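Local atomic coordinates of putative rhamnosidase (Streptomyces avermitilis, PDB entry 3W5M), a protein that releases terminal alpha-L-rhamnose from flavonoid glycosides and gum arabic by hydrolysis, and carries a calcium-dependent rhamnose-binding module. Residues Ser138-Phe143 against Val283-Gly288; Val231-Trp236 against Ala289-Arg294. All coordinates share one frame; numbering follows the deposited sequence.

In the fold
Both interactions lie within the carbohydrate-binding module CBM67, residues 133-297, well away from the centre of the chain, and their own centres are about 8 Å apart. Along the chain their segments alternate: 138-143, then 231-236, then 283-288, which runs directly into 289-294. Interaction 1 pairs strands 139-142 and 282-286, close to the two ends of the module; interaction 2 brings the loop after strand 282-286 against the loop leading into strand 235-244 and its first residue. They are joined by stacking of Trp140 on Trp292 and by a probable hydrogen bond from Ile141 N to Trp236 O (2.8 Å). The terminal parts of the module are thus gathered beside its calcium and rhamnose site.

Interaction 1. Residues Ser138-Phe143 against Val283-Gly288; sequences SSWIWF and VAAAWG
Trp140 turns the edge of its indole to the backbone of Ala285 and Ala286, at a place where strands 139-142 and 283-286 run antiparallel. Its CG is anti to the carbonyl carbon, and a chi2 of 88° brings CD1 to within 3.5 Å of Ala285 O, with Ala286 O also at this edge and close to the ring plane. Beyond CD1 the indole N-H continues the same edge: NE1 of Trp140 donates to a water at 2.9 Å, which also accepts from Gly288 N, so the ring is tied to the turn that follows the strand.

The backbone beneath carries a classic beta bulge. Trp140 N donates to Ala285 O at 2.8 Å, while Trp140 O accepts from Ala284 N at 2.7 Å and, weakly, from Ala285 N. Two residues therefore face one, and the register slips by one before Ile141 pairs with Val283. A further bond, Trp287 N to Ser138 O at 3.1 Å, extends the pairing past Ala286.

On the face away from Trp140 and Ala285, both methyls of Val283 flank Ser139 CB, CG1 at 3.8 Å, and Val283 CG2 also approaches Ile141 CG2 at 4.3 Å. Ile141 CG2, anti to the carbonyl carbon, is the branch that faces Val283; CG1 of Ile141 sits between backbone N and carbonyl carbon (chi1 62°), and its end leads away.

The pair forms a two-stranded ribbon beside the module's sheets. Trp140 and Ser138 pack on Ile237 of strand 235-244, Ser138 OG bonds to Cys238 O, and Ile141 and Trp142 reach Phe159 and Arg157 of strand 156-165. Trp140 also lies about 4 Å, side chain to side chain, from the rhamnose-binding Trp203.

Interaction 2. Residues Val231-Trp236 against Ala289-Arg294; sequences VGPAGW and AGPWGR. With CA (calcium ion), chain B.
Where Pro233 and Pro291 meet, the two backbones stay well separated, with CA atoms 7.8 Å apart, and side chains bridge the interval. The proline rings cross obliquely, Pro233 CB lying 4.0 Å from Pro291 CG. Trp292 reaches deeper: the six-membered end of its indole meets the backbone just before strand 235-244, with CH2 3.4 Å from Ala234 O, which lies near the ring plane at the edge. Pro233 CB touches CZ2 at 4.1 Å. Gly235 suits this approach, since a side chain there would crowd CH2. Pro291 CD lies 3.8 Å above one face of the indole, offset toward the rim.

Pro233 O binds the calcium ion at 2.5 Å, together with three waters, Asp179, Asn180 and Asn228. Trp292 NE1 donates to Asp179 OD2, while OD1 of that carboxylate holds the metal. An alanine in place of Trp292 would probably leave Asp179 OD2 without this donor and open a gap beside Ala234 and Pro233. Trp292 is thus a second-shell residue that probably steadies Asp179, which binds both calcium and rhamnose, in a module whose sugar binding is lost without calcium.

Interaction 1. Residues Ser138-Phe143 against Val283-Gly288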
loop_
_atom_site.group_PDB
_atom_site.type_symbol
_atom_site.label_atom_id
_atom_site.label_comp_id
_atom_site.label_asym_id
_atom_site.label_seq_id
_atom_site.Cartn_x
_atom_site.Cartn_y
_atom_site.Cartn_z
ATOM N N SER A 138 -25.409 -7.983 30.795
ATOM C CA SER A 138 -26.679 -8.202 30.133
ATOM C C SER A 138 -26.922 -9.691 29.876
ATOM O O SER A 138 -26.051 -10.543 30.142
ATOM C CB SER A 138 -26.752 -7.425 28.818
ATOM O OG SER A 138 -28.104 -7.352 28.426
ATOM N N SER A 139 -28.113 -9.995 29.386
ATOM C CA SER A 139 -28.492 -11.376 29.089
ATOM C C SER A 139 -29.047 -11.477 27.696
ATOM O O SER A 139 -29.730 -10.542 27.218
ATOM C CB SER A 139 -29.566 -11.809 30.067
ATOM O OG SER A 139 -29.025 -11.810 31.370
ATOM N N TRP A 140 -28.768 -12.603 27.028
ATOM C CA TRP A 140 -29.444 -12.941 25.785
ATOM C C TRP A 140 -30.839 -13.407 26.137
ATOM O O TRP A 140 -30.990 -14.267 27.007
ATOM C CB TRP A 140 -28.752 -14.089 25.055
ATOM C CG TRP A 140 -27.377 -13.751 24.575
ATOM C CD1 TRP A 140 -26.224 -13.887 25.263
ATOM C CD2 TRP A 140 -27.021 -13.293 23.269
ATOM N NE1 TRP A 140 -25.154 -13.489 24.488
ATOM C CE2 TRP A 140 -25.617 -13.126 23.253
ATOM C CE3 TRP A 140 -27.754 -13.000 22.106
ATOM C CZ2 TRP A 140 -24.917 -12.699 22.111
ATOM C CZ3 TRP A 140 -27.068 -12.549 20.987
ATOM C CH2 TRP A 140 -25.656 -12.407 20.995
ATOM N N ILE A 141 -31.853 -12.811 25.514
ATOM C CA ILE A 141 -33.231 -13.178 25.821
ATOM C C ILE A 141 -33.994 -13.628 24.586
ATOM O O ILE A 141 -33.613 -13.318 23.441
ATOM C CB ILE A 141 -34.013 -12.050 26.567
ATOM C CG1 ILE A 141 -34.133 -10.776 25.733
ATOM C CG2 ILE A 141 -33.351 -11.747 27.877
ATOM C CD1 ILE A 141 -35.191 -9.832 26.279
ATOM N N TRP A 142 -35.068 -14.391 24.821
ATOM C CA TRP A 142 -35.980 -14.794 23.763
ATOM C C TRP A 142 -37.352 -14.964 24.357
ATOM O O TRP A 142 -37.546 -14.754 25.549
ATOM C CB TRP A 142 -35.478 -16.118 23.119
ATOM C CG TRP A 142 -36.071 -16.408 21.815
ATOM C CD1 TRP A 142 -36.907 -17.461 21.508
ATOM C CD2 TRP A 142 -35.875 -15.684 20.592
ATOM N NE1 TRP A 142 -37.238 -17.421 20.179
ATOM C CE2 TRP A 142 -36.632 -16.347 19.588
ATOM C CE3 TRP A 142 -35.148 -14.532 20.245
ATOM C CZ2 TRP A 142 -36.697 -15.887 18.254
ATOM C CZ3 TRP A 142 -35.204 -14.083 18.906
ATOM C CH2 TRP A 142 -35.977 -14.769 17.936
ATOM N N PHE A 143 -38.313 -15.336 23.522
ATOM C CA PHE A 143 -39.610 -15.775 24.015
ATOM C C PHE A 143 -39.445 -17.082 24.832
ATOM O O PHE A 143 -38.566 -17.911 24.501
ATOM C CB PHE A 143 -40.586 -15.956 22.847
ATOM C CG PHE A 143 -41.966 -16.363 23.296
ATOM C CD1 PHE A 143 -42.882 -15.401 23.715
ATOM C CD2 PHE A 143 -42.308 -17.716 23.408
ATOM C CE1 PHE A 143 -44.138 -15.773 24.164
ATOM C CE2 PHE A 143 -43.558 -18.093 23.889
ATOM C CZ PHE A 143 -44.477 -17.122 24.259
ATOM N N VAL A 283 -34.494 -15.593 29.799
ATOM C CA VAL A 283 -33.052 -15.487 29.591
ATOM C C VAL A 283 -32.629 -16.796 28.910
ATOM O O VAL A 283 -32.881 -17.910 29.445
ATOM C CB VAL A 283 -32.290 -15.275 30.909
ATOM C CG1 VAL A 283 -30.772 -15.369 30.700
ATOM C CG2 VAL A 283 -32.648 -13.934 31.539
ATOM N N ALA A 284 -32.021 -16.663 27.731
ATOM C CA ALA A 284 -31.471 -17.810 26.983
ATOM C C ALA A 284 -30.056 -18.152 27.479
ATOM O O ALA A 284 -29.673 -19.324 27.534
ATOM C CB ALA A 284 -31.462 -17.522 25.466
ATOM N N ALA A 285 -29.284 -17.121 27.828
ATOM C CA ALA A 285 -27.919 -17.251 28.386
ATOM C C ALA A 285 -27.475 -15.894 28.876
ATOM O O ALA A 285 -27.806 -14.875 28.253
ATOM C CB ALA A 285 -26.939 -17.723 27.319
ATOM N N ALA A 286 -26.690 -15.883 29.955
ATOM C CA ALA A 286 -26.022 -14.665 30.377
ATOM C C ALA A 286 -24.962 -14.334 29.314
ATOM O O ALA A 286 -24.529 -15.210 28.528
ATOM C CB ALA A 286 -25.371 -14.847 31.740
ATOM N N TRP A 287 -24.546 -13.070 29.272
ATOM C CA TRP A 287 -23.492 -12.721 28.342
ATOM C C TRP A 287 -22.262 -13.581 28.631
ATOM O O TRP A 287 -21.882 -13.767 29.779
ATOM C CB TRP A 287 -23.130 -11.260 28.470
ATOM C CG TRP A 287 -22.036 -10.881 27.545
ATOM C CD1 TRP A 287 -22.138 -10.582 26.222
ATOM C CD2 TRP A 287 -20.649 -10.767 27.886
ATOM N NE1 TRP A 287 -20.883 -10.286 25.712
ATOM C CE2 TRP A 287 -19.962 -10.395 26.717
ATOM C CE3 TRP A 287 -19.922 -10.964 29.066
ATOM C CZ2 TRP A 287 -18.564 -10.189 26.695
ATOM C CZ3 TRP A 287 -18.526 -10.772 29.040
ATOM C CH2 TRP A 287 -17.876 -10.378 27.863
ATOM N N GLY A 288 -21.662 -14.119 27.584
ATOM C CA GLY A 288 -20.506 -14.986 27.794
ATOM C C GLY A 288 -20.878 -16.442 27.770
ATOM O O GLY A 288 -20.038 -17.292 27.442
HETATM O O HOH W 1 -22.750 -14.979 25.112
#

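Interaction 2. Residues Val231-Trp236 against Ala289-Arg294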
loop_
_atom_site.group_PDB
_atom_site.type_symbol
_atom_site.label_atom_id
_atom_site.label_comp_id
_atom_site.label_asym_id
_atom_site.label_seq_id
_atom_site.Cartn_x
_atom_site.Cartn_y
_atom_site.Cartn_z
ATOM N N VAL A 231 -34.156 -23.044 12.179
ATOM C CA VAL A 231 -34.251 -23.792 13.422
ATOM C C VAL A 231 -32.855 -23.973 14.014
ATOM O O VAL A 231 -31.941 -24.485 13.353
ATOM C CB VAL A 231 -34.954 -25.155 13.210
ATOM C CG1 VAL A 231 -34.921 -25.991 14.482
ATOM C CG2 VAL A 231 -36.392 -24.941 12.776
ATOM N N GLY A 232 -32.705 -23.552 15.269
ATOM C CA GLY A 232 -31.426 -23.494 15.940
ATOM C C GLY A 232 -31.448 -22.328 16.913
ATOM O O GLY A 232 -32.522 -21.781 17.170
ATOM N N PRO A 233 -30.280 -21.954 17.458
ATOM C CA PRO A 233 -30.169 -20.936 18.532
ATOM C C PRO A 233 -30.761 -19.572 18.181
ATOM O O PRO A 233 -30.660 -19.126 17.045
ATOM C CB PRO A 233 -28.668 -20.829 18.777
ATOM C CG PRO A 233 -28.109 -22.147 18.322
ATOM C CD PRO A 233 -28.977 -22.596 17.173
ATOM N N ALA A 234 -31.406 -18.946 19.154
ATOM C CA ALA A 234 -31.947 -17.607 18.965
ATOM C C ALA A 234 -31.806 -16.880 20.260
ATOM O O ALA A 234 -31.800 -17.480 21.346
ATOM C CB ALA A 234 -33.416 -17.638 18.554
ATOM N N GLY A 235 -31.681 -15.567 20.142
ATOM C CA GLY A 235 -31.627 -14.715 21.306
ATOM C C GLY A 235 -31.197 -13.321 20.885
ATOM O O GLY A 235 -30.565 -13.146 19.837
ATOM N N TRP A 236 -31.478 -12.331 21.725
ATOM C CA TRP A 236 -30.998 -10.970 21.412
ATOM C C TRP A 236 -30.582 -10.354 22.740
ATOM O O TRP A 236 -31.017 -10.805 23.808
ATOM C CB TRP A 236 -32.046 -10.131 20.625
ATOM C CG TRP A 236 -33.237 -9.728 21.425
ATOM C CD1 TRP A 236 -34.379 -10.457 21.637
ATOM C CD2 TRP A 236 -33.401 -8.508 22.168
ATOM N NE1 TRP A 236 -35.237 -9.763 22.462
ATOM C CE2 TRP A 236 -34.675 -8.559 22.786
ATOM C CE3 TRP A 236 -32.608 -7.369 22.338
ATOM C CZ2 TRP A 236 -35.175 -7.520 23.587
ATOM C CZ3 TRP A 236 -33.110 -6.322 23.140
ATOM C CH2 TRP A 236 -34.373 -6.418 23.756
ATOM N N ALA A 289 -22.132 -16.740 28.108
ATOM C CA ALA A 289 -22.665 -18.102 28.021
ATOM C C ALA A 289 -23.344 -18.388 26.682
ATOM O O ALA A 289 -23.297 -17.578 25.754
ATOM C CB ALA A 289 -23.623 -18.363 29.172
ATOM N N GLY A 290 -23.971 -19.556 26.566
ATOM C CA GLY A 290 -24.629 -19.955 25.308
ATOM C C GLY A 290 -23.609 -20.235 24.216
ATOM O O GLY A 290 -22.410 -20.325 24.500
ATOM N N PRO A 291 -24.062 -20.370 22.967
ATOM C CA PRO A 291 -23.093 -20.600 21.887
ATOM C C PRO A 291 -22.384 -19.341 21.405
ATOM O O PRO A 291 -21.522 -19.426 20.520
ATOM C CB PRO A 291 -23.957 -21.142 20.754
ATOM C CG PRO A 291 -25.327 -20.624 21.024
ATOM C CD PRO A 291 -25.453 -20.403 22.494
ATOM N N TRP A 292 -22.745 -18.176 21.962
ATOM C CA TRP A 292 -22.362 -16.913 21.350
ATOM C C TRP A 292 -21.042 -16.327 21.861
ATOM O O TRP A 292 -20.449 -15.476 21.184
ATOM C CB TRP A 292 -23.500 -15.899 21.486
ATOM C CG TRP A 292 -24.791 -16.365 20.892
ATOM C CD1 TRP A 292 -25.072 -16.541 19.566
ATOM C CD2 TRP A 292 -25.987 -16.705 21.606
ATOM N NE1 TRP A 292 -26.370 -16.987 19.413
ATOM C CE2 TRP A 292 -26.963 -17.067 20.639
ATOM C CE3 TRP A 292 -26.347 -16.698 22.974
ATOM C CZ2 TRP A 292 -28.259 -17.459 20.988
ATOM C CZ3 TRP A 292 -27.652 -17.082 23.321
ATOM C CH2 TRP A 292 -28.585 -17.452 22.331
ATOM N N GLY A 293 -20.598 -16.773 23.048
ATOM C CA GLY A 293 -19.338 -16.340 23.660
ATOM C C GLY A 293 -19.288 -14.869 24.045
ATOM O O GLY A 293 -20.331 -14.221 24.223
ATOM N N ARG A 294 -18.075 -14.331 24.131
ATOM C CA ARG A 294 -17.852 -13.016 24.731
ATOM C C ARG A 294 -17.954 -11.888 23.703
ATOM O O ARG A 294 -17.024 -11.089 23.531
ATOM C CB ARG A 294 -16.511 -12.994 25.476
ATOM C CG ARG A 294 -16.417 -14.027 26.592
ATOM C CD ARG A 294 -15.117 -13.902 27.394
ATOM N NE ARG A 294 -15.009 -12.613 28.090
ATOM C CZ ARG A 294 -15.367 -12.383 29.357
ATOM N NH1 ARG A 294 -15.868 -13.347 30.118
ATOM N NH2 ARG A 294 -15.228 -11.171 29.875
HETATM CA CA CA B . -30.292 -18.506 14.694
HETATM O O HOH W 2 -30.630 -20.797 14.007
HETATM O O HOH W 3 -28.589 -18.927 12.787
HETATM O O HOH W 4 -27.919 -19.448 15.311
#